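Local coordinates for zona occludens toxin N-terminal domain-containing protein (Neisseria meningitidis MC58, PDB 2R2A) that is of unknown function but carries a P-loop NTPase-like N-terminal domain of the Zot family, so that the membrane protein probably binds nucleotide phosphates, at residues C8-T11 and G17-L20; K21-M26 and Y189-S194; D29-P34 and G88-V93; V43-K48 and I52-I57. One frame throughout, in Å; residues are numbered along the deposited sequence.

Overall arrangement
From the N terminus, strand 7-11 runs through a short, probably phosphate-binding loop that holds a sulfate into helix 18-28, and contact 1 closes this first turn. The other three nest. Contact 2 closes the longest loop, bringing residues 189-194 at the end of the modelled chain back onto the same helix; T19 and Y192 join it to contact 1. Within that loop contact 3 ties the 3-10 turn after the helix to strand 90-93. Inside contact 3 lies contact 4, a parallel pairing of strands 43-45 and 55-58. Strands 43-45 and 90-93 are neighbours in the sheet, and F44 N to I90 O is a probable hydrogen bond between contacts 3 and 4.

Contact 1: residues C8-T11 and G17-L20. With SO4 (sulfate ion), chain C.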
loop_
_atom_site.group_PDB
_atom_site.type_symbol
_atom_site.label_atom_id
_atom_site.label_comp_id
_atom_site.label_asym_id
_atom_site.label_seq_id
_atom_site.Cartn_x
_atom_site.Cartn_y
_atom_site.Cartn_z
ATOM N N CYS A 8 -0.912 5.849 -1.597
ATOM C CA CYS A 8 -1.933 5.312 -2.487
ATOM C C CYS A 8 -2.677 4.206 -1.746
ATOM O O CYS A 8 -2.051 3.299 -1.159
ATOM C CB CYS A 8 -1.268 4.749 -3.744
ATOM S SG CYS A 8 -2.429 3.908 -4.863
ATOM N N LEU A 9 -4.005 4.264 -1.808
ATOM C CA LEU A 9 -4.881 3.262 -1.187
ATOM C C LEU A 9 -5.557 2.374 -2.256
ATOM O O LEU A 9 -6.085 2.892 -3.262
ATOM C CB LEU A 9 -5.924 3.974 -0.340
ATOM C CG LEU A 9 -7.071 3.159 0.269
ATOM C CD1 LEU A 9 -6.571 2.073 1.240
ATOM C CD2 LEU A 9 -8.056 4.082 0.997
ATOM N N ILE A 10 -5.540 1.054 -2.058
ATOM C CA ILE A 10 -6.251 0.173 -2.950
ATOM C C ILE A 10 -7.235 -0.640 -2.089
ATOM O O ILE A 10 -6.829 -1.319 -1.145
ATOM C CB ILE A 10 -5.327 -0.732 -3.742
ATOM C CG1 ILE A 10 -4.350 0.058 -4.661
ATOM C CG2 ILE A 10 -6.220 -1.678 -4.589
ATOM C CD1 ILE A 10 -3.089 -0.788 -5.108
ATOM N N THR A 11 -8.523 -0.638 -2.417
ATOM C CA THR A 11 -9.496 -1.370 -1.638
ATOM C C THR A 11 -10.372 -2.240 -2.543
ATOM O O THR A 11 -10.344 -2.085 -3.789
ATOM C CB THR A 11 -10.420 -0.426 -0.765
ATOM O OG1 THR A 11 -11.096 0.539 -1.615
ATOM C CG2 THR A 11 -9.515 0.321 0.262
ATOM N N GLY A 17 -9.004 -8.836 -6.784
ATOM C CA GLY A 17 -7.775 -8.664 -7.585
ATOM C C GLY A 17 -6.886 -7.484 -7.208
ATOM O O GLY A 17 -6.192 -6.908 -8.065
ATOM N N LYS A 18 -6.855 -7.152 -5.925
ATOM C CA LYS A 18 -6.076 -6.028 -5.464
ATOM C C LYS A 18 -4.576 -6.355 -5.601
ATOM O O LYS A 18 -3.814 -5.531 -6.089
ATOM C CB LYS A 18 -6.393 -5.682 -3.985
ATOM C CG LYS A 18 -7.825 -5.220 -3.652
ATOM C CD LYS A 18 -7.943 -4.888 -2.114
ATOM C CE LYS A 18 -7.647 -6.103 -1.187
ATOM N NZ LYS A 18 -8.719 -7.169 -1.339
ATOM N N THR A 19 -4.157 -7.549 -5.156
ATOM C CA THR A 19 -2.743 -7.883 -5.227
ATOM C C THR A 19 -2.267 -7.965 -6.683
ATOM O O THR A 19 -1.190 -7.463 -7.005
ATOM C CB THR A 19 -2.383 -9.195 -4.469
ATOM O OG1 THR A 19 -2.677 -9.020 -3.086
ATOM C CG2 THR A 19 -0.884 -9.473 -4.577
ATOM N N LEU A 20 -3.048 -8.583 -7.553
ATOM C CA LEU A 20 -2.616 -8.653 -8.982
ATOM C C LEU A 20 -2.557 -7.273 -9.623
ATOM O O LEU A 20 -1.651 -7.001 -10.401
ATOM C CB LEU A 20 -3.566 -9.523 -9.794
ATOM C CG LEU A 20 -3.485 -11.017 -9.498
ATOM C CD1 LEU A 20 -4.637 -11.644 -10.185
ATOM C CD2 LEU A 20 -2.147 -11.567 -10.007
HETATM S S SO4 C . -7.300 -9.783 -3.660
HETATM O O1 SO4 C . -7.609 -10.389 -2.422
HETATM O O2 SO4 C . -7.649 -10.590 -4.785
HETATM O O3 SO4 C . -5.875 -9.504 -3.605
HETATM O O4 SO4 C . -8.067 -8.539 -3.739
#
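I10 and K18 carry the apolar part of this buried contact, their side chains running alongside each other with opposite headings. Methyl CG2 of I10 approaches CG of K18 at 4.0 Å. Further along the lysine, K18 CD passes over the backbone at the end of the strand, 3.6 Å from T11 C. No hydrogen bond joins strand and helix directly.

The polar part converges on a sulfate, probably taken from the crystallisation liquor. The K18 chain, bent twice (chi3 -61°, chi4 -67°), curls back so that NZ sits 2.8 Å from sulfate O4. The same ammonium also binds the carbonyl O of G12, which helps to fix its place beside the anion. Backbone amides supply the rest of the grip: K18 N gives a nearly straight bond to O4 (2.9 Å, 166° at the hydrogen), and T19 N reaches O3 at 3.0 Å. G17 N is shared between O2 at 3.0 Å and O4 at 3.2 Å. O4 therefore accepts from three donors, and G15 N adds another bond to the ion.

Backbone shape makes this possible. G17 is the N-cap residue and has a positive phi at which a beta carbon would collide with the carbonyl O of the residue before, so glycine fits here. On the strand, the T11 hydroxyl turns elsewhere, to H149 ND1. A strand, a glycine-containing loop and a helix whose first amides and lysine surround a tetrahedral anion fit the P-loop (Walker A) motif, with the sulfate probably marking a nucleotide phosphate position.

Contact 2: residues K21-M26 and Y189-S194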
loop_
_atom_site.group_PDB
_atom_site.type_symbol
_atom_site.label_atom_id
_atom_site.label_comp_id
_atom_site.label_asym_id
_atom_site.label_seq_id
_atom_site.Cartn_x
_atom_site.Cartn_y
_atom_site.Cartn_z
ATOM N N LYS A 21 -3.513 -6.389 -9.293
ATOM C CA LYS A 21 -3.384 -5.000 -9.761
ATOM C C LYS A 21 -2.082 -4.338 -9.250
ATOM O O LYS A 21 -1.372 -3.664 -10.007
ATOM C CB LYS A 21 -4.629 -4.175 -9.392
ATOM C CG LYS A 21 -4.565 -2.713 -9.855
ATOM C CD LYS A 21 -4.501 -2.696 -11.401
ATOM C CE LYS A 21 -4.373 -1.298 -11.982
ATOM N NZ LYS A 21 -4.364 -1.524 -13.490
HETATM N N MSE A 22 -1.784 -4.522 -7.971
HETATM C CA MSE A 22 -0.537 -3.993 -7.391
HETATM C C MSE A 22 0.706 -4.503 -8.136
HETATM O O MSE A 22 1.562 -3.712 -8.544
HETATM C CB MSE A 22 -0.489 -4.303 -5.892
HETATM C CG MSE A 22 0.733 -3.720 -5.135
HETATM SE SE MSE A 22 0.640 -1.769 -4.996
HETATM C CE MSE A 22 2.100 -1.214 -6.243
ATOM N N VAL A 23 0.804 -5.822 -8.308
ATOM C CA VAL A 23 1.932 -6.414 -9.067
ATOM C C VAL A 23 1.986 -5.885 -10.516
ATOM O O VAL A 23 3.060 -5.594 -11.055
ATOM C CB VAL A 23 1.883 -7.966 -9.038
ATOM C CG1 VAL A 23 3.086 -8.586 -9.831
ATOM C CG2 VAL A 23 1.813 -8.502 -7.581
ATOM N N SER A 24 0.820 -5.732 -11.141
ATOM C CA SER A 24 0.717 -5.147 -12.485
ATOM C C SER A 24 1.331 -3.734 -12.521
ATOM O O SER A 24 2.047 -3.358 -13.467
ATOM C CB SER A 24 -0.762 -5.117 -12.922
ATOM O OG SER A 24 -0.895 -4.928 -14.323
HETATM N N MSE A 25 1.060 -2.945 -11.480
HETATM C CA MSE A 25 1.663 -1.604 -11.342
HETATM C C MSE A 25 3.159 -1.672 -11.171
HETATM O O MSE A 25 3.908 -0.907 -11.793
HETATM C CB MSE A 25 1.007 -0.852 -10.171
HETATM C CG MSE A 25 -0.476 -0.602 -10.459
HETATM SE SE MSE A 25 -1.518 -0.071 -8.862
HETATM C CE MSE A 25 -0.799 1.700 -8.859
HETATM N N MSE A 26 3.611 -2.577 -10.326
HETATM C CA MSE A 26 5.057 -2.747 -10.134
HETATM C C MSE A 26 5.736 -3.128 -11.458
HETATM O O MSE A 26 6.907 -2.798 -11.674
HETATM C CB MSE A 26 5.319 -3.810 -9.100
HETATM C CG MSE A 26 4.715 -3.523 -7.739
HETATM SE SE MSE A 26 5.153 -4.928 -6.486
HETATM C CE MSE A 26 7.062 -4.504 -6.244
ATOM N N TYR A 189 1.648 -12.990 -13.840
ATOM C CA TYR A 189 2.059 -14.218 -13.139
ATOM C C TYR A 189 3.532 -14.625 -13.290
ATOM O O TYR A 189 4.008 -15.536 -12.590
ATOM C CB TYR A 189 1.132 -15.361 -13.493
ATOM C CG TYR A 189 -0.171 -15.293 -12.729
ATOM C CD1 TYR A 189 -0.193 -15.482 -11.341
ATOM C CD2 TYR A 189 -1.373 -15.032 -13.381
ATOM C CE1 TYR A 189 -1.372 -15.442 -10.627
ATOM C CE2 TYR A 189 -2.575 -14.992 -12.667
ATOM C CZ TYR A 189 -2.559 -15.205 -11.291
ATOM O OH TYR A 189 -3.725 -15.164 -10.574
ATOM N N ASP A 190 4.258 -13.951 -14.174
ATOM C CA ASP A 190 5.707 -14.146 -14.259
ATOM C C ASP A 190 6.402 -13.504 -13.057
ATOM O O ASP A 190 7.579 -13.779 -12.776
ATOM C CB ASP A 190 6.254 -13.540 -15.558
ATOM C CG ASP A 190 5.741 -14.260 -16.809
ATOM O OD1 ASP A 190 5.162 -15.373 -16.686
ATOM O OD2 ASP A 190 5.923 -13.703 -17.913
ATOM N N LEU A 191 5.656 -12.657 -12.350
ATOM C CA LEU A 191 6.194 -11.849 -11.263
ATOM C C LEU A 191 5.592 -12.212 -9.895
ATOM O O LEU A 191 6.036 -11.698 -8.864
ATOM C CB LEU A 191 5.900 -10.376 -11.555
ATOM C CG LEU A 191 6.505 -9.727 -12.796
ATOM C CD1 LEU A 191 5.991 -8.303 -12.907
ATOM C CD2 LEU A 191 8.006 -9.711 -12.705
ATOM N N TYR A 192 4.586 -13.088 -9.904
ATOM C CA TYR A 192 3.765 -13.339 -8.727
ATOM C C TYR A 192 3.155 -14.740 -8.784
ATOM O O TYR A 192 2.785 -15.213 -9.849
ATOM C CB TYR A 192 2.656 -12.276 -8.603
ATOM C CG TYR A 192 1.688 -12.514 -7.452
ATOM C CD1 TYR A 192 2.071 -12.279 -6.148
ATOM C CD2 TYR A 192 0.398 -12.980 -7.676
ATOM C CE1 TYR A 192 1.214 -12.493 -5.085
ATOM C CE2 TYR A 192 -0.492 -13.199 -6.600
ATOM C CZ TYR A 192 -0.063 -12.940 -5.307
ATOM O OH TYR A 192 -0.880 -13.169 -4.214
ATOM N N GLU A 193 3.083 -15.390 -7.621
ATOM C CA GLU A 193 2.386 -16.680 -7.432
ATOM C C GLU A 193 1.609 -16.576 -6.099
ATOM O O GLU A 193 2.162 -16.118 -5.100
ATOM C CB GLU A 193 3.404 -17.824 -7.399
ATOM C CG GLU A 193 3.034 -19.025 -8.284
ATOM C CD GLU A 193 4.190 -20.005 -8.492
ATOM O OE1 GLU A 193 4.690 -20.569 -7.489
ATOM O OE2 GLU A 193 4.600 -20.222 -9.661
ATOM N N SER A 194 0.325 -16.935 -6.085
ATOM C CA SER A 194 -0.474 -16.891 -4.840
ATOM C C SER A 194 -0.616 -18.260 -4.168
ATOM O O SER A 194 0.245 -19.123 -4.328
ATOM C CB SER A 194 -1.867 -16.337 -5.115
ATOM O OG SER A 194 -2.568 -17.213 -5.985
#
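The helix of the probable P-loop, residues 18-28, is covered along one side by the C-terminal end of the modelled chain, where V23 packs against L191 and Y192. The joint is wholly apolar: no hydrogen bond crosses it, and the CA atoms of V23 and Y192 approach only to 7.2 Å.

Both methyls of the valine are used. CG1, anti to the backbone N (chi1 -179°), meets two beta carbons, L191 CB at 3.8 Å and Y192 CB at 3.9 Å. CG2 turns to the root of the aromatic ring and lies 4.0 Å from both CG and CD1 of Y192, an oblique approach. The V23 and Y192 side chains cross at about a right angle, whereas those of V23 and L191 lie antiparallel, side by side. The helix beneath is regular, with M26 N bonded to M22 O at 2.9 Å.

Further contacts lie toward both ends of the helix: L191 also touches A27, and the Y192 ring reaches T19 and L20 near the sulfate-binding end. Backbone hydrogen bonds of L191 with K51 and of E193 with G49 also tie the tail to the loop joining strands 43-45 and 55-58. The tail thus packs on the helix and pairs with that loop, an irregular segment set against the first helix of a P-loop NTPase-like core.

Contact 3: residues D29-P34 and G88-V93; sequences DEMFKP and GSIVIV
A 3-10 turn at residues 30-32, with F32 N bonded to D29 O at 3.2 Å and K33 N to E30 O at 3.1 Å, sets F32 over strand 90-93, its CA 8.6 Å from that of I90. No hydrogen bond spans the two segments, so the contact is one of packing, largely between side chains.

The F32 ring brings its CE2 corner to I90, 3.6 Å from CD1 and 3.7 Å from CG2, so that both branches of the isoleucine touch the same ring atom. The approach is oblique. With CG1 of I90 beside the backbone N (chi1 -62°), CD1 is carried outward under the turn, where it also lies 3.6 Å from the carbonyl O of M31. I92, two residues on and therefore on the same face of the strand, is a looser neighbour, with CD1 4.3 Å from F32 CE2.

Strand 90-93 lies between strands 43-45 and 125-130 in the parallel part of the P-loop NTPase-like sheet, and I90 and I92 present the face covered by helix 18-28 and this turn. F32 accordingly touches M22 and M26 of the helix as well, filling the angle between helix and sheet.

M31 is a selenomethionine. Its CG stands between the backbone N and carbonyl carbon (chi1 66°), and the selenium reaches I90 CD1 at 4.0 Å, while the same side chain also leans on F127 and D125 of strand 125-130.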
loop_
_atom_site.group_PDB
_atom_site.type_symbol
_atom_site.label_atom_id
_atom_site.label_comp_id
_atom_site.label_asym_id
_atom_site.label_seq_id
_atom_site.Cartn_x
_atom_site.Cartn_y
_atom_site.Cartn_z
ATOM N N ASP A 29 4.766 0.664 -13.863
ATOM C CA ASP A 29 4.763 2.056 -13.466
ATOM C C ASP A 29 6.190 2.618 -13.337
ATOM O O ASP A 29 7.102 1.912 -12.908
ATOM C CB ASP A 29 3.994 2.184 -12.160
ATOM C CG ASP A 29 2.471 2.024 -12.351
ATOM O OD1 ASP A 29 2.011 1.609 -13.463
ATOM O OD2 ASP A 29 1.749 2.317 -11.361
ATOM N N GLU A 30 6.366 3.890 -13.688
ATOM C CA GLU A 30 7.680 4.563 -13.631
ATOM C C GLU A 30 8.457 4.423 -12.313
ATOM O O GLU A 30 9.690 4.256 -12.320
ATOM C CB GLU A 30 7.509 6.060 -13.935
ATOM C CG GLU A 30 7.505 6.426 -15.423
ATOM C CD GLU A 30 8.781 5.989 -16.129
ATOM O OE1 GLU A 30 9.897 6.332 -15.653
ATOM O OE2 GLU A 30 8.656 5.277 -17.151
HETATM N N MSE A 31 7.764 4.503 -11.167
HETATM C CA MSE A 31 8.512 4.519 -9.884
HETATM C C MSE A 31 9.281 3.247 -9.592
HETATM O O MSE A 31 10.227 3.267 -8.789
HETATM C CB MSE A 31 7.633 4.933 -8.683
HETATM C CG MSE A 31 6.495 3.967 -8.316
HETATM SE SE MSE A 31 5.892 4.385 -6.492
HETATM C CE MSE A 31 4.747 5.815 -7.034
ATOM N N PHE A 32 8.910 2.147 -10.251
ATOM C CA PHE A 32 9.532 0.851 -10.036
ATOM C C PHE A 32 10.674 0.510 -10.995
ATOM O O PHE A 32 11.283 -0.542 -10.884
ATOM C CB PHE A 32 8.455 -0.250 -10.080
ATOM C CG PHE A 32 7.446 -0.129 -8.973
ATOM C CD1 PHE A 32 6.202 0.466 -9.206
ATOM C CD2 PHE A 32 7.739 -0.590 -7.687
ATOM C CE1 PHE A 32 5.273 0.591 -8.168
ATOM C CE2 PHE A 32 6.828 -0.468 -6.657
ATOM C CZ PHE A 32 5.582 0.117 -6.912
ATOM N N LYS A 33 10.910 1.380 -11.966
ATOM C CA LYS A 33 11.898 1.116 -12.995
ATOM C C LYS A 33 13.267 1.473 -12.443
ATOM O O LYS A 33 13.340 2.301 -11.514
ATOM C CB LYS A 33 11.602 1.992 -14.194
ATOM C CG LYS A 33 10.364 1.509 -15.007
ATOM C CD LYS A 33 10.126 2.487 -16.144
ATOM C CE LYS A 33 8.773 2.255 -16.825
ATOM N NZ LYS A 33 8.638 0.885 -17.386
ATOM N N PRO A 34 14.337 0.886 -13.023
ATOM C CA PRO A 34 15.698 1.223 -12.551
ATOM C C PRO A 34 16.035 2.646 -12.970
ATOM O O PRO A 34 15.526 3.121 -13.991
ATOM C CB PRO A 34 16.587 0.220 -13.280
ATOM C CG PRO A 34 15.838 -0.226 -14.442
ATOM C CD PRO A 34 14.367 -0.058 -14.152
ATOM N N GLY A 88 14.024 7.070 0.200
ATOM C CA GLY A 88 13.497 6.956 -1.151
ATOM C C GLY A 88 12.954 5.571 -1.487
ATOM O O GLY A 88 12.854 5.204 -2.657
ATOM N N SER A 89 12.583 4.798 -0.472
ATOM C CA SER A 89 12.133 3.429 -0.725
ATOM C C SER A 89 10.621 3.414 -0.965
ATOM O O SER A 89 9.957 4.446 -0.836
ATOM C CB SER A 89 12.567 2.481 0.419
ATOM O OG SER A 89 12.025 2.877 1.662
ATOM N N ILE A 90 10.101 2.245 -1.287
ATOM C CA ILE A 90 8.677 2.064 -1.563
ATOM C C ILE A 90 8.118 1.031 -0.582
ATOM O O ILE A 90 8.696 -0.046 -0.429
ATOM C CB ILE A 90 8.513 1.561 -3.047
ATOM C CG1 ILE A 90 9.038 2.595 -4.058
ATOM C CG2 ILE A 90 7.006 1.190 -3.342
ATOM C CD1 ILE A 90 9.073 2.125 -5.541
ATOM N N VAL A 91 6.971 1.311 0.056
ATOM C CA VAL A 91 6.477 0.382 1.062
ATOM C C VAL A 91 5.103 -0.070 0.576
ATOM O O VAL A 91 4.313 0.781 0.210
ATOM C CB VAL A 91 6.332 1.096 2.427
ATOM C CG1 VAL A 91 5.651 0.204 3.419
ATOM C CG2 VAL A 91 7.727 1.572 2.987
ATOM N N ILE A 92 4.844 -1.378 0.514
ATOM C CA ILE A 92 3.525 -1.887 0.068
ATOM C C ILE A 92 3.011 -2.801 1.179
ATOM O O ILE A 92 3.655 -3.832 1.497
ATOM C CB ILE A 92 3.622 -2.707 -1.258
ATOM C CG1 ILE A 92 4.258 -1.828 -2.362
ATOM C CG2 ILE A 92 2.249 -3.318 -1.647
ATOM C CD1 ILE A 92 4.773 -2.630 -3.617
ATOM N N VAL A 93 1.876 -2.433 1.776
ATOM C CA VAL A 93 1.426 -3.174 2.943
ATOM C C VAL A 93 0.089 -3.785 2.557
ATOM O O VAL A 93 -0.880 -3.077 2.307
ATOM C CB VAL A 93 1.343 -2.262 4.189
ATOM C CG1 VAL A 93 0.706 -2.993 5.348
ATOM C CG2 VAL A 93 2.779 -1.784 4.617
#

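Contact 4: residues V43-K48 and I52-I57; sequences VFTNIK and IPHTYI
F44 and T55 project together from one face of a parallel strand pair, with CD2 of the ring 3.7 Å from T55 CB. Two residues further on the same strand as T55, I57 also touches the phenylalanine, its CG2 lying 3.9 Å from F44 CB, and the F44 ring goes on to meet W80.

On the other face T45 meets H54, from the loop just before strand 55-58, and the two side chains cross obliquely. Methyl CG2 of T45 presses close to the imidazole, 3.4 Å from H54 CD2. That ring is held in its rotation by H54 ND1, which gives a nearly straight bond in its own plane to I52 O (2.7 Å, 165° at the hydrogen). The T45 hydroxyl turns away from the histidine: OG1 pairs with I92 O of the neighbouring strand and accepts from I47 N, which forms an ST turn. Further along, the chain of K48, bent at chi2 (-89°), brings its epsilon carbon CE to 3.9 Å from Y56 CE2, while Y56 OH pairs with E58.

The backbones fix this alternation. T55 N donates to V43 O at 2.7 Å, T45 N to T55 O at 2.9 Å, and I57 N to T45 O at 2.9 Å. A water bridges V43 N and P53 O just ahead of the paired residues. T45 thus bonds on both sides of Y56, while F44 turns its own backbone to I90 and I92: the pattern of parallel strands in the sheet of a P-loop NTPase-like domain.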
loop_
_atom_site.group_PDB
_atom_site.type_symbol
_atom_site.label_atom_id
_atom_site.label_comp_id
_atom_site.label_asym_id
_atom_site.label_seq_id
_atom_site.Cartn_x
_atom_site.Cartn_y
_atom_site.Cartn_z
ATOM N N VAL A 43 12.113 -1.989 -2.254
ATOM C CA VAL A 43 10.690 -2.280 -1.960
ATOM C C VAL A 43 10.556 -3.072 -0.637
ATOM O O VAL A 43 11.212 -4.093 -0.455
ATOM C CB VAL A 43 10.016 -3.053 -3.133
ATOM C CG1 VAL A 43 8.519 -3.372 -2.840
ATOM C CG2 VAL A 43 10.102 -2.253 -4.451
ATOM N N PHE A 44 9.763 -2.559 0.297
ATOM C CA PHE A 44 9.438 -3.287 1.534
ATOM C C PHE A 44 8.012 -3.761 1.383
ATOM O O PHE A 44 7.136 -2.970 1.025
ATOM C CB PHE A 44 9.544 -2.367 2.759
ATOM C CG PHE A 44 10.958 -1.864 3.026
ATOM C CD1 PHE A 44 11.373 -0.617 2.570
ATOM C CD2 PHE A 44 11.837 -2.641 3.771
ATOM C CE1 PHE A 44 12.680 -0.152 2.829
ATOM C CE2 PHE A 44 13.155 -2.198 4.027
ATOM C CZ PHE A 44 13.563 -0.948 3.554
ATOM N N THR A 45 7.756 -5.038 1.630
ATOM C CA THR A 45 6.377 -5.504 1.539
ATOM C C THR A 45 6.150 -6.740 2.360
ATOM O O THR A 45 7.106 -7.399 2.756
ATOM C CB THR A 45 5.914 -5.697 0.058
ATOM O OG1 THR A 45 4.500 -5.947 -0.005
ATOM C CG2 THR A 45 6.690 -6.817 -0.642
ATOM N N ASN A 46 4.877 -7.026 2.647
ATOM C CA ASN A 46 4.479 -8.279 3.296
ATOM C C ASN A 46 3.788 -9.220 2.294
ATOM O O ASN A 46 3.296 -10.272 2.691
ATOM C CB ASN A 46 3.568 -8.020 4.531
ATOM C CG ASN A 46 2.252 -7.332 4.170
ATOM O OD1 ASN A 46 2.194 -6.506 3.260
ATOM N ND2 ASN A 46 1.175 -7.673 4.899
ATOM N N ILE A 47 3.711 -8.830 1.011
ATOM C CA ILE A 47 3.028 -9.665 0.018
ATOM C C ILE A 47 3.807 -10.956 -0.229
ATOM O O ILE A 47 4.978 -10.894 -0.557
ATOM C CB ILE A 47 2.812 -8.943 -1.317
ATOM C CG1 ILE A 47 1.743 -7.822 -1.161
ATOM C CG2 ILE A 47 2.295 -9.913 -2.377
ATOM C CD1 ILE A 47 1.771 -6.879 -2.314
ATOM N N LYS A 48 3.145 -12.107 -0.083
ATOM C CA LYS A 48 3.820 -13.409 -0.222
ATOM C C LYS A 48 3.739 -13.872 -1.670
ATOM O O LYS A 48 2.754 -13.595 -2.361
ATOM C CB LYS A 48 3.185 -14.478 0.678
ATOM C CG LYS A 48 3.248 -14.210 2.183
ATOM C CD LYS A 48 4.527 -14.785 2.784
ATOM C CE LYS A 48 4.597 -14.570 4.307
ATOM N NZ LYS A 48 5.806 -15.243 4.916
ATOM N N ILE A 52 9.465 -10.279 -7.608
ATOM C CA ILE A 52 10.221 -9.048 -7.748
ATOM C C ILE A 52 11.004 -8.870 -6.447
ATOM O O ILE A 52 10.409 -8.984 -5.368
ATOM C CB ILE A 52 9.229 -7.859 -7.935
ATOM C CG1 ILE A 52 8.357 -8.081 -9.179
ATOM C CG2 ILE A 52 9.990 -6.525 -7.955
ATOM C CD1 ILE A 52 7.199 -7.116 -9.377
ATOM N N PRO A 53 12.333 -8.620 -6.533
ATOM C CA PRO A 53 13.134 -8.469 -5.325
ATOM C C PRO A 53 12.549 -7.429 -4.374
ATOM O O PRO A 53 12.092 -6.374 -4.807
ATOM C CB PRO A 53 14.514 -8.036 -5.859
ATOM C CG PRO A 53 14.559 -8.641 -7.203
ATOM C CD PRO A 53 13.167 -8.530 -7.747
ATOM N N HIS A 54 12.520 -7.762 -3.097
ATOM C CA HIS A 54 11.951 -6.887 -2.093
ATOM C C HIS A 54 12.489 -7.316 -0.740
ATOM O O HIS A 54 13.126 -8.367 -0.610
ATOM C CB HIS A 54 10.399 -6.960 -2.109
ATOM C CG HIS A 54 9.870 -8.324 -1.802
ATOM N ND1 HIS A 54 9.903 -9.352 -2.719
ATOM C CD2 HIS A 54 9.359 -8.848 -0.664
ATOM C CE1 HIS A 54 9.422 -10.448 -2.163
ATOM N NE2 HIS A 54 9.087 -10.171 -0.915
ATOM N N THR A 55 12.248 -6.492 0.264
ATOM C CA THR A 55 12.522 -6.857 1.641
ATOM C C THR A 55 11.216 -7.128 2.367
ATOM O O THR A 55 10.318 -6.288 2.331
ATOM C CB THR A 55 13.264 -5.726 2.330
ATOM O OG1 THR A 55 14.487 -5.499 1.618
ATOM C CG2 THR A 55 13.546 -6.070 3.761
ATOM N N TYR A 56 11.122 -8.298 3.008
ATOM C CA TYR A 56 9.938 -8.679 3.786
ATOM C C TYR A 56 9.792 -7.844 5.049
ATOM O O TYR A 56 10.757 -7.649 5.800
ATOM C CB TYR A 56 9.961 -10.167 4.167
ATOM C CG TYR A 56 8.739 -10.623 4.948
ATOM C CD1 TYR A 56 8.817 -10.853 6.328
ATOM C CD2 TYR A 56 7.495 -10.819 4.311
ATOM C CE1 TYR A 56 7.714 -11.264 7.056
ATOM C CE2 TYR A 56 6.372 -11.231 5.048
ATOM C CZ TYR A 56 6.498 -11.448 6.416
ATOM O OH TYR A 56 5.418 -11.848 7.163
ATOM N N ILE A 57 8.566 -7.374 5.291
ATOM C CA ILE A 57 8.214 -6.769 6.577
ATOM C C ILE A 57 7.102 -7.559 7.284
ATOM O O ILE A 57 6.102 -7.946 6.658
ATOM C CB ILE A 57 7.849 -5.259 6.436
ATOM C CG1 ILE A 57 6.732 -5.019 5.403
ATOM C CG2 ILE A 57 9.079 -4.471 6.038
ATOM C CD1 ILE A 57 6.269 -3.526 5.305
HETATM O O HOH W 1 13.906 -4.290 -3.219
#